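Local coordinates for RNA polymerase ECF-subfamily sigma factor (Streptomyces venezuelae, PDB 6DXO), which acts as an ECF sigma factor that probably directs RNA polymerase to promoters for aerial mycelium formation and is bound here by an anti-sigma factor, at residues A[43-55]-A[68-80]. Residues are numbered along the deposited sequence; the frame is centred on the assembly and turned at random.
Sequences LTSETFLRALRRI and WLVTIARNLVADH
T47 and L76 meet with their branches set by the first torsion: in T47 OG1 lies beside the backbone N (chi1 -66°), over A73 CB and L76 CD1, and CG2, anti to that N, faces I72 and L69; in L76 CG lies anti to the carbonyl carbon, and from there its methyls part, CD1 toward T47 and CD2 toward E46 and R50. T47 is a knob among L69, I72, A73 and L76, its CG2 3.8 Å from I72 CG2 and its OG1 3.4 Å from A73 CB. L76 returns the fit among L43, E46, T47 and R50: CD1 comes to 3.3 Å from T47 OG1, while CD2 lies against E46 CG and, obliquely, the R50 guanidinium. R50 and L76 slide past each other in opposite directions, whereas E46 crosses L76 at about a right angle. Buried among these carbons, the T47 hydroxyl donates to L43 O over 2.8 Å, tilted from the carbonyl plane; T47 N reaches the same oxygen from the opposite face. With an alanine at T47 the hydroxyl and CG2 go, which would probably cost L43 O its second donor and open a gap beside I72 and A73. Segments 43-53 and 68-79 of helices 37-53 and 65-79, both in sigma-70 region 2, run at 122° to each other, their axes approaching to 9.1 Å; L43 also falls in the probable polymerase core-binding motif. Toward the C-terminal end of helix 37-53, A51 CB packs on W68 CZ3, L69 CD2 and I72 CD1. The indole passes R54 CB, carries I72 CD1 over one face, and stacks with F58. L69 lays CD2 over one face of the F48 ring and brings CD1 to 3.7 Å from F48 CE2; F48 also packs on L70 of the partner chain. At the other end the L43 side chain crosses V77 at about a right angle, CD1 3.9 Å from V77 CG2, and sits over a face of the H80 imidazole.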
# COMPACT_ATOMS: atom_id res chain seq x y z
N LEU A 43 1.63 0.11 9.79
CA LEU A 43 0.26 0.58 9.95
C LEU A 43 -0.47 0.68 8.59
O LEU A 43 -1.70 0.64 8.53
CB LEU A 43 0.21 1.91 10.72
CG LEU A 43 0.65 1.88 12.19
CD1 LEU A 43 0.51 3.26 12.82
CD2 LEU A 43 -0.13 0.85 12.99
N THR A 44 0.28 0.81 7.50
CA THR A 44 -0.36 0.85 6.19
C THR A 44 -0.91 -0.54 5.92
O THR A 44 -2.07 -0.71 5.51
CB THR A 44 0.65 1.28 5.09
OG1 THR A 44 1.06 2.63 5.34
CG2 THR A 44 -0.02 1.24 3.71
N SER A 45 -0.07 -1.54 6.17
CA SER A 45 -0.48 -2.94 6.03
C SER A 45 -1.67 -3.23 6.93
O SER A 45 -2.66 -3.78 6.48
CB SER A 45 0.69 -3.85 6.40
OG SER A 45 0.27 -5.20 6.50
N GLU A 46 -1.57 -2.86 8.20
CA GLU A 46 -2.70 -3.08 9.12
C GLU A 46 -4.01 -2.40 8.69
O GLU A 46 -5.10 -2.96 8.90
CB GLU A 46 -2.32 -2.67 10.54
CG GLU A 46 -3.36 -3.08 11.58
CD GLU A 46 -3.54 -4.60 11.65
OE1 GLU A 46 -2.56 -5.33 11.40
OE2 GLU A 46 -4.67 -5.06 11.95
N THR A 47 -3.92 -1.20 8.11
CA THR A 47 -5.10 -0.49 7.63
C THR A 47 -5.83 -1.31 6.58
O THR A 47 -7.03 -1.53 6.66
CB THR A 47 -4.73 0.89 7.05
OG1 THR A 47 -4.24 1.74 8.09
CG2 THR A 47 -5.93 1.54 6.40
N PHE A 48 -5.09 -1.78 5.58
CA PHE A 48 -5.71 -2.61 4.56
C PHE A 48 -6.25 -3.94 5.10
O PHE A 48 -7.32 -4.41 4.67
CB PHE A 48 -4.76 -2.83 3.38
CG PHE A 48 -4.65 -1.64 2.49
CD1 PHE A 48 -3.67 -0.66 2.72
CD2 PHE A 48 -5.53 -1.48 1.43
CE1 PHE A 48 -3.59 0.45 1.88
CE2 PHE A 48 -5.44 -0.38 0.59
CZ PHE A 48 -4.47 0.60 0.81
N LEU A 49 -5.50 -4.55 6.01
CA LEU A 49 -5.94 -5.83 6.58
C LEU A 49 -7.26 -5.68 7.35
O LEU A 49 -8.11 -6.58 7.31
CB LEU A 49 -4.85 -6.44 7.47
CG LEU A 49 -3.69 -7.11 6.73
CD1 LEU A 49 -2.59 -7.51 7.69
CD2 LEU A 49 -4.20 -8.33 5.97
N ARG A 50 -7.43 -4.55 8.02
CA ARG A 50 -8.66 -4.30 8.75
C ARG A 50 -9.84 -4.09 7.80
O ARG A 50 -10.93 -4.62 8.02
CB ARG A 50 -8.50 -3.09 9.68
CG ARG A 50 -9.69 -2.81 10.56
CD ARG A 50 -9.63 -3.63 11.84
NE ARG A 50 -8.62 -3.12 12.76
CZ ARG A 50 -8.87 -2.27 13.75
NH1 ARG A 50 -10.11 -1.84 13.96
NH2 ARG A 50 -7.89 -1.86 14.55
N ALA A 51 -9.61 -3.35 6.72
CA ALA A 51 -10.64 -3.09 5.73
C ALA A 51 -11.10 -4.41 5.13
O ALA A 51 -12.29 -4.64 4.90
CB ALA A 51 -10.12 -2.18 4.64
N LEU A 52 -10.13 -5.27 4.88
CA LEU A 52 -10.37 -6.56 4.24
C LEU A 52 -11.21 -7.42 5.15
O LEU A 52 -12.22 -7.99 4.73
CB LEU A 52 -9.03 -7.23 3.94
CG LEU A 52 -9.04 -8.63 3.33
CD1 LEU A 52 -7.72 -8.87 2.60
CD2 LEU A 52 -9.24 -9.67 4.40
N ARG A 53 -10.82 -7.49 6.42
CA ARG A 53 -11.53 -8.31 7.39
C ARG A 53 -12.97 -7.83 7.63
O ARG A 53 -13.82 -8.61 8.04
CB ARG A 53 -10.77 -8.38 8.71
CG ARG A 53 -9.42 -9.09 8.61
CD ARG A 53 -8.88 -9.43 9.98
NE ARG A 53 -8.53 -8.24 10.75
CZ ARG A 53 -7.28 -7.85 11.00
NH1 ARG A 53 -6.26 -8.56 10.54
NH2 ARG A 53 -7.06 -6.76 11.72
N ARG A 54 -13.23 -6.54 7.38
CA ARG A 54 -14.58 -6.00 7.59
C ARG A 54 -15.30 -5.73 6.27
O ARG A 54 -16.36 -5.12 6.26
CB ARG A 54 -14.53 -4.71 8.41
CG ARG A 54 -13.61 -4.76 9.62
CD ARG A 54 -13.83 -3.56 10.53
NE ARG A 54 -14.80 -3.84 11.58
CZ ARG A 54 -14.48 -4.12 12.84
NH1 ARG A 54 -13.20 -4.13 13.21
NH2 ARG A 54 -15.42 -4.37 13.74
N ILE A 55 -14.73 -6.17 5.16
CA ILE A 55 -15.26 -5.75 3.88
C ILE A 55 -16.72 -6.21 3.66
O ILE A 55 -17.43 -5.64 2.85
CB ILE A 55 -14.36 -6.19 2.68
CG1 ILE A 55 -14.46 -5.19 1.53
CG2 ILE A 55 -14.68 -7.62 2.24
CD1 ILE A 55 -13.66 -5.57 0.30
N TRP A 68 -12.82 5.58 3.91
CA TRP A 68 -12.88 4.55 4.94
C TRP A 68 -11.47 4.13 5.35
O TRP A 68 -11.17 3.99 6.53
CB TRP A 68 -13.65 3.34 4.38
CG TRP A 68 -13.97 2.30 5.38
CD1 TRP A 68 -14.33 2.47 6.68
CD2 TRP A 68 -13.99 0.88 5.15
NE1 TRP A 68 -14.55 1.26 7.28
CE2 TRP A 68 -14.36 0.26 6.36
CE3 TRP A 68 -13.72 0.08 4.03
CZ2 TRP A 68 -14.48 -1.13 6.49
CZ3 TRP A 68 -13.82 -1.30 4.16
CH2 TRP A 68 -14.21 -1.89 5.38
N LEU A 69 -10.61 3.93 4.36
CA LEU A 69 -9.22 3.59 4.64
C LEU A 69 -8.59 4.66 5.53
O LEU A 69 -7.94 4.36 6.51
CB LEU A 69 -8.44 3.46 3.33
CG LEU A 69 -8.71 2.20 2.50
CD1 LEU A 69 -8.01 2.26 1.15
CD2 LEU A 69 -8.30 0.93 3.25
N VAL A 70 -8.80 5.92 5.18
CA VAL A 70 -8.22 7.02 5.94
C VAL A 70 -8.71 7.04 7.38
O VAL A 70 -7.94 7.24 8.33
CB VAL A 70 -8.45 8.36 5.23
CG1 VAL A 70 -8.09 9.51 6.15
CG2 VAL A 70 -7.62 8.42 3.93
N THR A 71 -10.00 6.77 7.56
CA THR A 71 -10.56 6.76 8.90
C THR A 71 -10.06 5.57 9.71
O THR A 71 -9.83 5.69 10.90
CB THR A 71 -12.11 6.86 8.87
OG1 THR A 71 -12.66 5.78 8.11
CG2 THR A 71 -12.54 8.16 8.22
N ILE A 72 -9.85 4.43 9.05
CA ILE A 72 -9.23 3.28 9.71
C ILE A 72 -7.80 3.56 10.15
O ILE A 72 -7.40 3.19 11.25
CB ILE A 72 -9.26 2.02 8.81
CG1 ILE A 72 -10.69 1.47 8.71
CG2 ILE A 72 -8.30 0.95 9.33
CD1 ILE A 72 -10.88 0.50 7.56
N ALA A 73 -7.01 4.19 9.27
CA ALA A 73 -5.62 4.49 9.59
C ALA A 73 -5.59 5.47 10.74
O ALA A 73 -4.77 5.35 11.64
CB ALA A 73 -4.87 5.05 8.37
N ARG A 74 -6.49 6.45 10.70
CA ARG A 74 -6.62 7.41 11.80
C ARG A 74 -6.84 6.70 13.15
O ARG A 74 -6.18 7.03 14.15
CB ARG A 74 -7.72 8.43 11.53
CG ARG A 74 -7.80 9.52 12.62
CD ARG A 74 -8.83 10.56 12.29
NE ARG A 74 -10.15 9.99 12.08
CZ ARG A 74 -11.13 10.63 11.46
NH1 ARG A 74 -10.92 11.86 10.99
NH2 ARG A 74 -12.32 10.05 11.29
N ASN A 75 -7.72 5.71 13.16
CA ASN A 75 -8.02 4.89 14.34
C ASN A 75 -6.77 4.13 14.80
O ASN A 75 -6.48 4.07 16.00
CB ASN A 75 -9.16 3.87 14.07
CG ASN A 75 -10.56 4.51 13.93
OD1 ASN A 75 -10.88 5.53 14.54
ND2 ASN A 75 -11.42 3.86 13.14
N LEU A 76 -6.02 3.56 13.86
CA LEU A 76 -4.79 2.82 14.17
C LEU A 76 -3.67 3.67 14.72
O LEU A 76 -2.95 3.26 15.61
CB LEU A 76 -4.28 2.08 12.92
CG LEU A 76 -5.03 0.82 12.50
CD1 LEU A 76 -4.59 0.40 11.11
CD2 LEU A 76 -4.80 -0.30 13.49
N VAL A 77 -3.49 4.86 14.16
CA VAL A 77 -2.47 5.77 14.66
C VAL A 77 -2.85 6.20 16.08
O VAL A 77 -1.98 6.26 16.95
CB VAL A 77 -2.29 6.98 13.73
CG1 VAL A 77 -1.50 8.09 14.43
CG2 VAL A 77 -1.56 6.54 12.43
N ALA A 78 -4.13 6.47 16.31
CA ALA A 78 -4.62 6.88 17.63
C ALA A 78 -4.40 5.77 18.65
O ALA A 78 -3.87 6.01 19.74
CB ALA A 78 -6.10 7.23 17.56
N ASP A 79 -4.79 4.56 18.28
CA ASP A 79 -4.67 3.40 19.14
C ASP A 79 -3.24 2.85 19.17
O ASP A 79 -2.93 1.96 19.97
CB ASP A 79 -5.65 2.30 18.71
CG ASP A 79 -7.11 2.70 18.91
OD1 ASP A 79 -7.38 3.59 19.74
OD2 ASP A 79 -7.98 2.12 18.23
N HIS A 80 -2.38 3.38 18.31
CA HIS A 80 -1.00 2.89 18.21
C HIS A 80 -0.24 3.10 19.51
O HIS A 80 0.16 2.14 20.16
CB HIS A 80 -0.26 3.54 17.04
CG HIS A 80 1.19 3.16 16.96
ND1 HIS A 80 2.21 4.10 16.97
CD2 HIS A 80 1.80 1.96 16.88
CE1 HIS A 80 3.37 3.48 16.90
NE2 HIS A 80 3.15 2.18 16.84